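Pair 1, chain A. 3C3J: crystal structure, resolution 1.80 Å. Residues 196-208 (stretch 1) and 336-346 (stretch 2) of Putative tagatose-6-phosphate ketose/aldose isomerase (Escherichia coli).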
# COMPACT_ATOMS: atom_id res chain seq x y z
N THR A 196 28.03 -0.83 -13.27
CA THR A 196 27.65 -1.52 -12.03
C THR A 196 26.47 -2.48 -12.26
O THR A 196 26.45 -3.58 -11.71
CB THR A 196 27.32 -0.55 -10.85
OG1 THR A 196 26.17 0.22 -11.17
CG2 THR A 196 28.50 0.41 -10.55
N PHE A 197 25.52 -2.08 -13.10
CA PHE A 197 24.32 -2.89 -13.30
C PHE A 197 24.59 -4.16 -14.07
O PHE A 197 23.78 -5.07 -14.03
CB PHE A 197 23.17 -2.10 -13.94
CG PHE A 197 21.80 -2.59 -13.55
CD1 PHE A 197 21.30 -2.40 -12.26
CD2 PHE A 197 21.00 -3.26 -14.48
CE1 PHE A 197 20.02 -2.86 -11.90
CE2 PHE A 197 19.71 -3.73 -14.12
CZ PHE A 197 19.23 -3.53 -12.84
N ARG A 198 25.73 -4.24 -14.76
CA ARG A 198 26.11 -5.52 -15.38
C ARG A 198 26.22 -6.66 -14.37
O ARG A 198 25.99 -7.80 -14.71
CB ARG A 198 27.43 -5.39 -16.17
CG ARG A 198 27.27 -4.58 -17.43
CD ARG A 198 28.61 -4.28 -18.06
NE ARG A 198 28.46 -3.25 -19.08
CZ ARG A 198 28.19 -3.49 -20.36
NH1 ARG A 198 28.05 -4.74 -20.81
NH2 ARG A 198 28.05 -2.47 -21.19
N ASP A 199 26.57 -6.35 -13.12
CA ASP A 199 26.58 -7.40 -12.07
C ASP A 199 25.16 -7.91 -11.80
O ASP A 199 24.96 -9.07 -11.48
CB ASP A 199 27.20 -6.90 -10.78
CG ASP A 199 28.65 -6.44 -10.96
OD1 ASP A 199 29.33 -6.96 -11.87
OD2 ASP A 199 29.12 -5.55 -10.21
N VAL A 200 24.17 -7.01 -11.93
CA VAL A 200 22.77 -7.39 -11.67
C VAL A 200 22.25 -8.21 -12.84
O VAL A 200 21.64 -9.27 -12.64
CB VAL A 200 21.89 -6.13 -11.37
CG1 VAL A 200 20.43 -6.52 -11.09
CG2 VAL A 200 22.47 -5.32 -10.19
N ALA A 201 22.51 -7.75 -14.06
CA ALA A 201 22.18 -8.47 -15.27
C ALA A 201 22.86 -9.84 -15.26
O ALA A 201 22.23 -10.83 -15.56
CB ALA A 201 22.61 -7.66 -16.53
N ASP A 202 24.14 -9.88 -14.90
CA ASP A 202 24.88 -11.16 -14.81
C ASP A 202 24.23 -12.15 -13.82
O ASP A 202 24.09 -13.33 -14.09
CB ASP A 202 26.33 -10.94 -14.36
CG ASP A 202 27.26 -10.36 -15.46
OD1 ASP A 202 26.84 -10.23 -16.63
OD2 ASP A 202 28.43 -10.04 -15.12
N ARG A 203 23.85 -11.65 -12.65
CA ARG A 203 23.28 -12.49 -11.62
C ARG A 203 21.91 -12.98 -12.01
O ARG A 203 21.60 -14.13 -11.82
CB ARG A 203 23.23 -11.75 -10.30
CG ARG A 203 23.06 -12.65 -9.12
CD ARG A 203 22.87 -11.80 -7.88
NE ARG A 203 23.27 -12.50 -6.69
CZ ARG A 203 23.32 -11.93 -5.49
NH1 ARG A 203 22.94 -10.67 -5.35
NH2 ARG A 203 23.73 -12.62 -4.45
N CYS A 204 21.10 -12.10 -12.61
CA CYS A 204 19.77 -12.50 -13.06
C CYS A 204 19.85 -13.49 -14.24
O CYS A 204 19.05 -14.42 -14.31
CB CYS A 204 18.93 -11.27 -13.38
SG CYS A 204 18.48 -10.38 -11.86
N GLN A 205 20.84 -13.31 -15.11
CA GLN A 205 21.10 -14.31 -16.18
C GLN A 205 21.47 -15.66 -15.55
O GLN A 205 21.00 -16.69 -16.01
CB GLN A 205 22.18 -13.80 -17.14
CG GLN A 205 22.53 -14.71 -18.34
CD GLN A 205 21.45 -14.72 -19.43
OE1 GLN A 205 20.40 -14.09 -19.28
NE2 GLN A 205 21.70 -15.45 -20.52
N ALA A 206 22.29 -15.65 -14.50
CA ALA A 206 22.63 -16.89 -13.76
C ALA A 206 21.40 -17.55 -13.10
O ALA A 206 21.29 -18.80 -13.05
CB ALA A 206 23.72 -16.63 -12.72
N ILE A 207 20.48 -16.72 -12.58
CA ILE A 207 19.26 -17.22 -11.96
C ILE A 207 18.44 -17.94 -13.03
O ILE A 207 18.06 -19.10 -12.86
CB ILE A 207 18.42 -16.10 -11.29
CG1 ILE A 207 19.14 -15.58 -10.01
CG2 ILE A 207 17.01 -16.63 -10.94
CD1 ILE A 207 18.61 -14.28 -9.42
N LEU A 208 18.22 -17.27 -14.14
CA LEU A 208 17.43 -17.87 -15.22
C LEU A 208 18.08 -19.18 -15.71
O LEU A 208 17.41 -20.17 -15.91
CB LEU A 208 17.29 -16.88 -16.36
CG LEU A 208 16.42 -15.65 -16.08
CD1 LEU A 208 16.35 -14.75 -17.33
CD2 LEU A 208 15.02 -16.03 -15.55
N VAL A 336 17.42 -2.39 -3.73
CA VAL A 336 16.82 -2.06 -5.02
C VAL A 336 17.44 -2.91 -6.16
O VAL A 336 16.77 -3.17 -7.17
CB VAL A 336 16.86 -0.54 -5.36
CG1 VAL A 336 15.95 0.28 -4.38
CG2 VAL A 336 18.33 0.01 -5.42
N GLU A 337 18.71 -3.30 -6.01
CA GLU A 337 19.36 -4.26 -6.93
C GLU A 337 18.81 -5.67 -6.78
O GLU A 337 18.51 -6.31 -7.78
CB GLU A 337 20.87 -4.25 -6.76
CG GLU A 337 21.50 -2.90 -7.19
CD GLU A 337 23.00 -2.84 -6.94
OE1 GLU A 337 23.43 -3.40 -5.90
OE2 GLU A 337 23.74 -2.23 -7.76
N GLN A 338 18.68 -6.12 -5.53
CA GLN A 338 18.05 -7.41 -5.20
C GLN A 338 16.64 -7.62 -5.75
O GLN A 338 16.26 -8.75 -6.04
CB GLN A 338 17.92 -7.58 -3.68
CG GLN A 338 19.20 -7.90 -2.95
CD GLN A 338 18.94 -8.79 -1.74
OE1 GLN A 338 18.16 -8.45 -0.82
NE2 GLN A 338 19.58 -9.92 -1.73
N ALA A 339 15.85 -6.55 -5.81
CA ALA A 339 14.49 -6.61 -6.31
C ALA A 339 14.45 -7.32 -7.66
O ALA A 339 13.58 -8.14 -7.91
CB ALA A 339 13.88 -5.19 -6.44
N PHE A 340 15.43 -7.03 -8.51
CA PHE A 340 15.53 -7.65 -9.85
C PHE A 340 15.70 -9.18 -9.75
O PHE A 340 15.00 -9.95 -10.43
CB PHE A 340 16.67 -7.02 -10.64
CG PHE A 340 16.41 -5.58 -10.98
CD1 PHE A 340 15.80 -5.23 -12.17
CD2 PHE A 340 16.77 -4.57 -10.10
CE1 PHE A 340 15.55 -3.90 -12.46
CE2 PHE A 340 16.53 -3.22 -10.39
CZ PHE A 340 15.92 -2.89 -11.56
N CYS A 341 16.58 -9.61 -8.87
CA CYS A 341 16.81 -11.04 -8.61
C CYS A 341 15.54 -11.74 -8.11
O CYS A 341 15.18 -12.78 -8.63
CB CYS A 341 17.90 -11.22 -7.56
SG CYS A 341 19.47 -10.36 -7.93
N PHE A 342 14.87 -11.17 -7.12
CA PHE A 342 13.65 -11.79 -6.58
C PHE A 342 12.57 -11.90 -7.65
O PHE A 342 11.90 -12.93 -7.75
CB PHE A 342 13.11 -11.00 -5.39
CG PHE A 342 14.04 -10.99 -4.19
CD1 PHE A 342 14.49 -12.18 -3.62
CD2 PHE A 342 14.44 -9.79 -3.63
CE1 PHE A 342 15.34 -12.16 -2.52
CE2 PHE A 342 15.29 -9.76 -2.53
CZ PHE A 342 15.74 -10.96 -1.97
N LEU A 343 12.41 -10.86 -8.45
CA LEU A 343 11.44 -10.85 -9.52
C LEU A 343 11.64 -11.98 -10.54
O LEU A 343 10.66 -12.50 -11.06
CB LEU A 343 11.38 -9.47 -10.21
CG LEU A 343 10.62 -8.42 -9.37
CD1 LEU A 343 10.73 -7.05 -10.03
CD2 LEU A 343 9.14 -8.79 -9.08
N MSE A 344 12.89 -12.35 -10.82
CA MSE A 344 13.17 -13.48 -11.72
C MSE A 344 12.45 -14.74 -11.25
O MSE A 344 11.83 -15.43 -12.07
CB MSE A 344 14.69 -13.75 -11.83
CG MSE A 344 15.53 -12.59 -12.35
SE MSE A 344 14.97 -11.94 -14.17
CE MSE A 344 13.78 -10.42 -13.60
N TYR A 345 12.51 -15.02 -9.95
CA TYR A 345 11.83 -16.19 -9.39
C TYR A 345 10.31 -16.02 -9.45
O TYR A 345 9.63 -16.94 -9.88
CB TYR A 345 12.29 -16.50 -7.96
CG TYR A 345 13.76 -16.84 -7.86
CD1 TYR A 345 14.23 -18.12 -8.15
CD2 TYR A 345 14.69 -15.88 -7.45
CE1 TYR A 345 15.59 -18.42 -8.07
CE2 TYR A 345 16.03 -16.16 -7.37
CZ TYR A 345 16.48 -17.43 -7.67
OH TYR A 345 17.81 -17.71 -7.58
N ALA A 346 9.80 -14.86 -9.03
CA ALA A 346 8.36 -14.60 -9.02
C ALA A 346 7.72 -14.68 -10.42
O ALA A 346 6.61 -15.24 -10.59
CB ALA A 346 8.08 -13.23 -8.38
O HOH W 1 23.89 -1.56 -10.35

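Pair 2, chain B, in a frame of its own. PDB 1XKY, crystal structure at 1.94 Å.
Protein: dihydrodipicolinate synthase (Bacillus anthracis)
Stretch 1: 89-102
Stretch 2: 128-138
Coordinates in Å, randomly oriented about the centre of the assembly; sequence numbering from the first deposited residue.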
# COMPACT_ATOMS: atom_id res chain seq x y z
N GLY B 89 -12.52 -17.80 17.82
CA GLY B 89 -11.09 -17.62 17.57
C GLY B 89 -10.57 -16.24 17.96
O GLY B 89 -11.16 -15.23 17.61
N SER B 90 -9.46 -16.23 18.70
CA SER B 90 -8.73 -15.00 18.99
C SER B 90 -7.29 -15.15 18.48
O SER B 90 -7.00 -16.04 17.68
CB SER B 90 -8.78 -14.69 20.50
OG SER B 90 -8.13 -15.67 21.29
N ASN B 91 -6.40 -14.27 18.92
CA ASN B 91 -4.98 -14.34 18.59
C ASN B 91 -4.14 -15.13 19.62
O ASN B 91 -2.91 -15.10 19.58
CB ASN B 91 -4.41 -12.93 18.38
CG ASN B 91 -4.39 -12.07 19.64
OD1 ASN B 91 -3.87 -10.95 19.62
ND2 ASN B 91 -4.94 -12.59 20.74
N ASN B 92 -4.85 -15.84 20.51
CA ASN B 92 -4.27 -16.69 21.55
C ASN B 92 -4.84 -18.09 21.35
O ASN B 92 -6.05 -18.32 21.53
CB ASN B 92 -4.64 -16.12 22.93
CG ASN B 92 -4.19 -17.00 24.10
OD1 ASN B 92 -4.03 -18.20 23.97
ND2 ASN B 92 -4.04 -16.38 25.27
N THR B 93 -3.99 -19.04 20.98
CA THR B 93 -4.45 -20.39 20.62
C THR B 93 -5.10 -21.13 21.80
O THR B 93 -6.18 -21.72 21.67
CB THR B 93 -3.30 -21.24 20.02
OG1 THR B 93 -2.65 -20.51 18.97
CG2 THR B 93 -3.83 -22.54 19.44
N HIS B 94 -4.44 -21.08 22.96
CA HIS B 94 -4.94 -21.72 24.17
C HIS B 94 -6.33 -21.18 24.55
O HIS B 94 -7.26 -21.95 24.81
CB HIS B 94 -3.96 -21.53 25.33
CG HIS B 94 -4.34 -22.26 26.58
ND1 HIS B 94 -4.03 -23.59 26.79
CD2 HIS B 94 -5.01 -21.85 27.68
CE1 HIS B 94 -4.50 -23.96 27.97
NE2 HIS B 94 -5.10 -22.92 28.53
N ALA B 95 -6.47 -19.86 24.57
CA ALA B 95 -7.75 -19.23 24.89
C ALA B 95 -8.81 -19.60 23.85
O ALA B 95 -9.97 -19.80 24.21
CB ALA B 95 -7.60 -17.71 24.99
N SER B 96 -8.41 -19.70 22.59
CA SER B 96 -9.33 -20.04 21.50
C SER B 96 -9.89 -21.45 21.65
O SER B 96 -11.08 -21.68 21.41
CB SER B 96 -8.65 -19.86 20.13
OG SER B 96 -8.27 -18.52 19.90
N ILE B 97 -9.04 -22.39 22.05
CA ILE B 97 -9.49 -23.75 22.39
C ILE B 97 -10.50 -23.73 23.56
O ILE B 97 -11.56 -24.34 23.48
CB ILE B 97 -8.28 -24.68 22.71
CG1 ILE B 97 -7.54 -25.02 21.41
CG2 ILE B 97 -8.74 -25.95 23.44
CD1 ILE B 97 -6.15 -25.61 21.60
N ASP B 98 -10.18 -23.01 24.63
CA ASP B 98 -11.10 -22.90 25.76
C ASP B 98 -12.48 -22.40 25.32
O ASP B 98 -13.49 -23.04 25.61
CB ASP B 98 -10.55 -21.97 26.84
CG ASP B 98 -11.39 -22.01 28.10
OD1 ASP B 98 -11.41 -23.07 28.77
OD2 ASP B 98 -12.04 -20.99 28.42
N LEU B 99 -12.52 -21.26 24.63
CA LEU B 99 -13.80 -20.67 24.24
C LEU B 99 -14.55 -21.56 23.24
O LEU B 99 -15.78 -21.61 23.23
CB LEU B 99 -13.60 -19.26 23.67
CG LEU B 99 -14.84 -18.43 23.35
CD1 LEU B 99 -15.73 -18.25 24.59
CD2 LEU B 99 -14.44 -17.10 22.80
N THR B 100 -13.80 -22.27 22.40
CA THR B 100 -14.38 -23.18 21.43
C THR B 100 -15.11 -24.32 22.14
O THR B 100 -16.23 -24.69 21.74
CB THR B 100 -13.32 -23.67 20.43
OG1 THR B 100 -12.85 -22.56 19.65
CG2 THR B 100 -13.87 -24.73 19.49
N LYS B 101 -14.50 -24.85 23.21
CA LYS B 101 -15.13 -25.88 24.05
C LYS B 101 -16.41 -25.36 24.66
O LYS B 101 -17.43 -26.02 24.63
CB LYS B 101 -14.21 -26.32 25.21
CG LYS B 101 -12.84 -26.84 24.82
CD LYS B 101 -12.82 -28.32 24.48
CE LYS B 101 -11.41 -28.79 24.15
NZ LYS B 101 -10.46 -28.60 25.28
N LYS B 102 -16.35 -24.16 25.24
CA LYS B 102 -17.50 -23.55 25.87
C LYS B 102 -18.65 -23.32 24.88
O LYS B 102 -19.80 -23.62 25.19
CB LYS B 102 -17.11 -22.24 26.57
CG LYS B 102 -16.34 -22.47 27.87
CD LYS B 102 -15.49 -21.27 28.23
CE LYS B 102 -15.11 -21.26 29.69
NZ LYS B 102 -14.60 -22.59 30.15
N GLN B 128 -0.74 -24.23 12.41
CA GLN B 128 -0.76 -24.93 13.69
C GLN B 128 -1.85 -24.41 14.62
O GLN B 128 -2.47 -25.18 15.37
CB GLN B 128 0.61 -24.85 14.37
CG GLN B 128 1.74 -25.54 13.61
CD GLN B 128 1.54 -27.05 13.40
OE1 GLN B 128 2.05 -27.61 12.43
NE2 GLN B 128 0.81 -27.70 14.31
N HIS B 129 -2.11 -23.11 14.55
CA HIS B 129 -3.14 -22.47 15.36
C HIS B 129 -4.52 -23.04 15.03
O HIS B 129 -5.22 -23.54 15.90
CB HIS B 129 -3.06 -20.95 15.12
CG HIS B 129 -4.23 -20.16 15.63
ND1 HIS B 129 -4.32 -19.70 16.93
CD2 HIS B 129 -5.32 -19.67 14.98
CE1 HIS B 129 -5.43 -18.99 17.06
NE2 HIS B 129 -6.05 -18.96 15.89
N PHE B 130 -4.88 -22.98 13.75
CA PHE B 130 -6.20 -23.42 13.29
C PHE B 130 -6.37 -24.93 13.44
O PHE B 130 -7.42 -25.41 13.84
CB PHE B 130 -6.42 -23.02 11.83
CG PHE B 130 -6.61 -21.53 11.61
CD1 PHE B 130 -7.59 -20.84 12.32
CD2 PHE B 130 -5.85 -20.84 10.68
CE1 PHE B 130 -7.79 -19.47 12.10
CE2 PHE B 130 -6.03 -19.48 10.47
CZ PHE B 130 -7.01 -18.80 11.17
N LYS B 131 -5.31 -25.68 13.12
CA LYS B 131 -5.30 -27.14 13.29
C LYS B 131 -5.59 -27.54 14.74
O LYS B 131 -6.41 -28.42 14.99
CB LYS B 131 -3.96 -27.72 12.83
CG LYS B 131 -3.83 -29.24 12.98
CD LYS B 131 -2.59 -29.74 12.27
CE LYS B 131 -2.47 -31.25 12.35
NZ LYS B 131 -2.03 -31.68 13.69
N ALA B 132 -4.91 -26.89 15.69
CA ALA B 132 -5.09 -27.19 17.11
C ALA B 132 -6.50 -26.88 17.63
O ALA B 132 -7.05 -27.64 18.43
CB ALA B 132 -4.05 -26.43 17.94
N ILE B 133 -7.07 -25.76 17.19
CA ILE B 133 -8.43 -25.39 17.61
C ILE B 133 -9.43 -26.37 17.01
O ILE B 133 -10.29 -26.90 17.72
CB ILE B 133 -8.80 -23.93 17.23
CG1 ILE B 133 -7.81 -22.94 17.86
CG2 ILE B 133 -10.25 -23.59 17.67
CD1 ILE B 133 -7.75 -21.62 17.14
N ALA B 134 -9.29 -26.64 15.72
CA ALA B 134 -10.19 -27.57 15.01
C ALA B 134 -10.18 -28.97 15.65
O ALA B 134 -11.23 -29.59 15.81
CB ALA B 134 -9.81 -27.66 13.54
N GLU B 135 -8.99 -29.44 16.01
CA GLU B 135 -8.81 -30.74 16.70
C GLU B 135 -9.53 -30.83 18.04
O GLU B 135 -9.85 -31.92 18.51
CB GLU B 135 -7.32 -31.00 16.95
CG GLU B 135 -6.63 -31.62 15.77
CD GLU B 135 -5.13 -31.78 15.96
OE1 GLU B 135 -4.58 -31.26 16.96
OE2 GLU B 135 -4.50 -32.42 15.08
N SER B 136 -9.76 -29.67 18.66
CA SER B 136 -10.33 -29.60 19.99
C SER B 136 -11.86 -29.70 19.98
O SER B 136 -12.47 -29.80 21.04
CB SER B 136 -9.88 -28.29 20.65
OG SER B 136 -10.68 -27.20 20.23
N THR B 137 -12.48 -29.66 18.80
CA THR B 137 -13.94 -29.66 18.71
C THR B 137 -14.43 -30.59 17.60
O THR B 137 -13.80 -30.70 16.55
CB THR B 137 -14.51 -28.23 18.47
OG1 THR B 137 -15.94 -28.25 18.59
CG2 THR B 137 -14.14 -27.68 17.09
N PRO B 138 -15.57 -31.26 17.83
CA PRO B 138 -16.19 -32.03 16.75
C PRO B 138 -16.96 -31.15 15.76
O PRO B 138 -17.36 -31.62 14.69
CB PRO B 138 -17.16 -32.94 17.52
CG PRO B 138 -17.55 -32.13 18.69
CD PRO B 138 -16.34 -31.36 19.08
O HOH W 2 -8.48 -17.48 15.72

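Both pairs set two helices side by side, running in nearly the same direction. In pair 1 the axes approach to 9.4 Å with 19° between their N-to-C directions (signed crossing -19°); in pair 2 the values are 9.1 Å and 28° (signed -28°). Over 14 central residues the backbones superpose with an RMSD of 0.4 Å. The contact buries 613 Å² in pair 1 and 496 Å² in pair 2, summed over both sides.

The register centres on C204(A) and C341(A), whose CA atoms lie 5.5 Å apart, matched by I97(B) and I133(B) at 5.2 Å. In pair 1 the cysteines meet SG to SG at 4.1 Å, too far for a disulfide, and C204(A) SG also lies 3.6 Å from C341(A) N, so sulfur packs directly on backbone. In pair 2 the branched chains meet at I97(B) CG1 and I133(B) CG1, 4.1 Å apart, and I133(B) enters as a knob among T93(B), S96(B), I97(B) and T100(B).

One turn earlier, V200(A) matches T93(B), with side-chain centres 0.2 Å apart, yet the chemistry differs. V200(A) CG1 packs 3.8 Å from F340(A) CB, whereas T93(B) OG1 hydrogen-bonds H129(B) ND1 at 2.8 Å, either atom being a possible donor. The histidine's counterpart, E337(A), meets V200(A) without a hydrogen bond, V200(A) CG2 lying 3.9 Å from E337(A) CB, and it also binds water 1, which donates to E337(A) OE2 at 2.7 Å and to T196(A) OG1 at 3.0 Å. Water 2 likewise joins the stretches of pair 2, 2.8 Å from S90(B) O and 2.9 Å from H129(B) NE2.

F340(A) matches A132(B). The phenylalanine presents its face to the edge of F197(A), with centroids 4.9 Å apart and planes at 80°; the alanine offers only CB, 4.3 Å from I97(B) CD1.

R203(A) and S96(B) also coincide: R203(A) CD lies 3.7 Å from C341(A) SG, and S96(B) CB lies 3.6 Å from I133(B) CD1. The long and the short residue thus both use an aliphatic carbon.

Further along, I207(A) matches T100(B), and Y345(A) matches T137(B). I207(A) CG2 sits over the tyrosine face, 3.7 Å from the ring centroid and 24° off its normal, while T100(B) CG2 meets T137(B) CB at 3.7 Å. Selenomethionine M344(A) matches S136(B): C204(A) SG lies 3.7 Å from M344(A) CG, and I97(B) CG2 3.8 Å from S136(B) CB. Finally, L208(A) CD2 approaches M344(A) SE at 4.3 Å, whereas its counterpart brings K101(B) CE within 3.4 Å of S136(B) O.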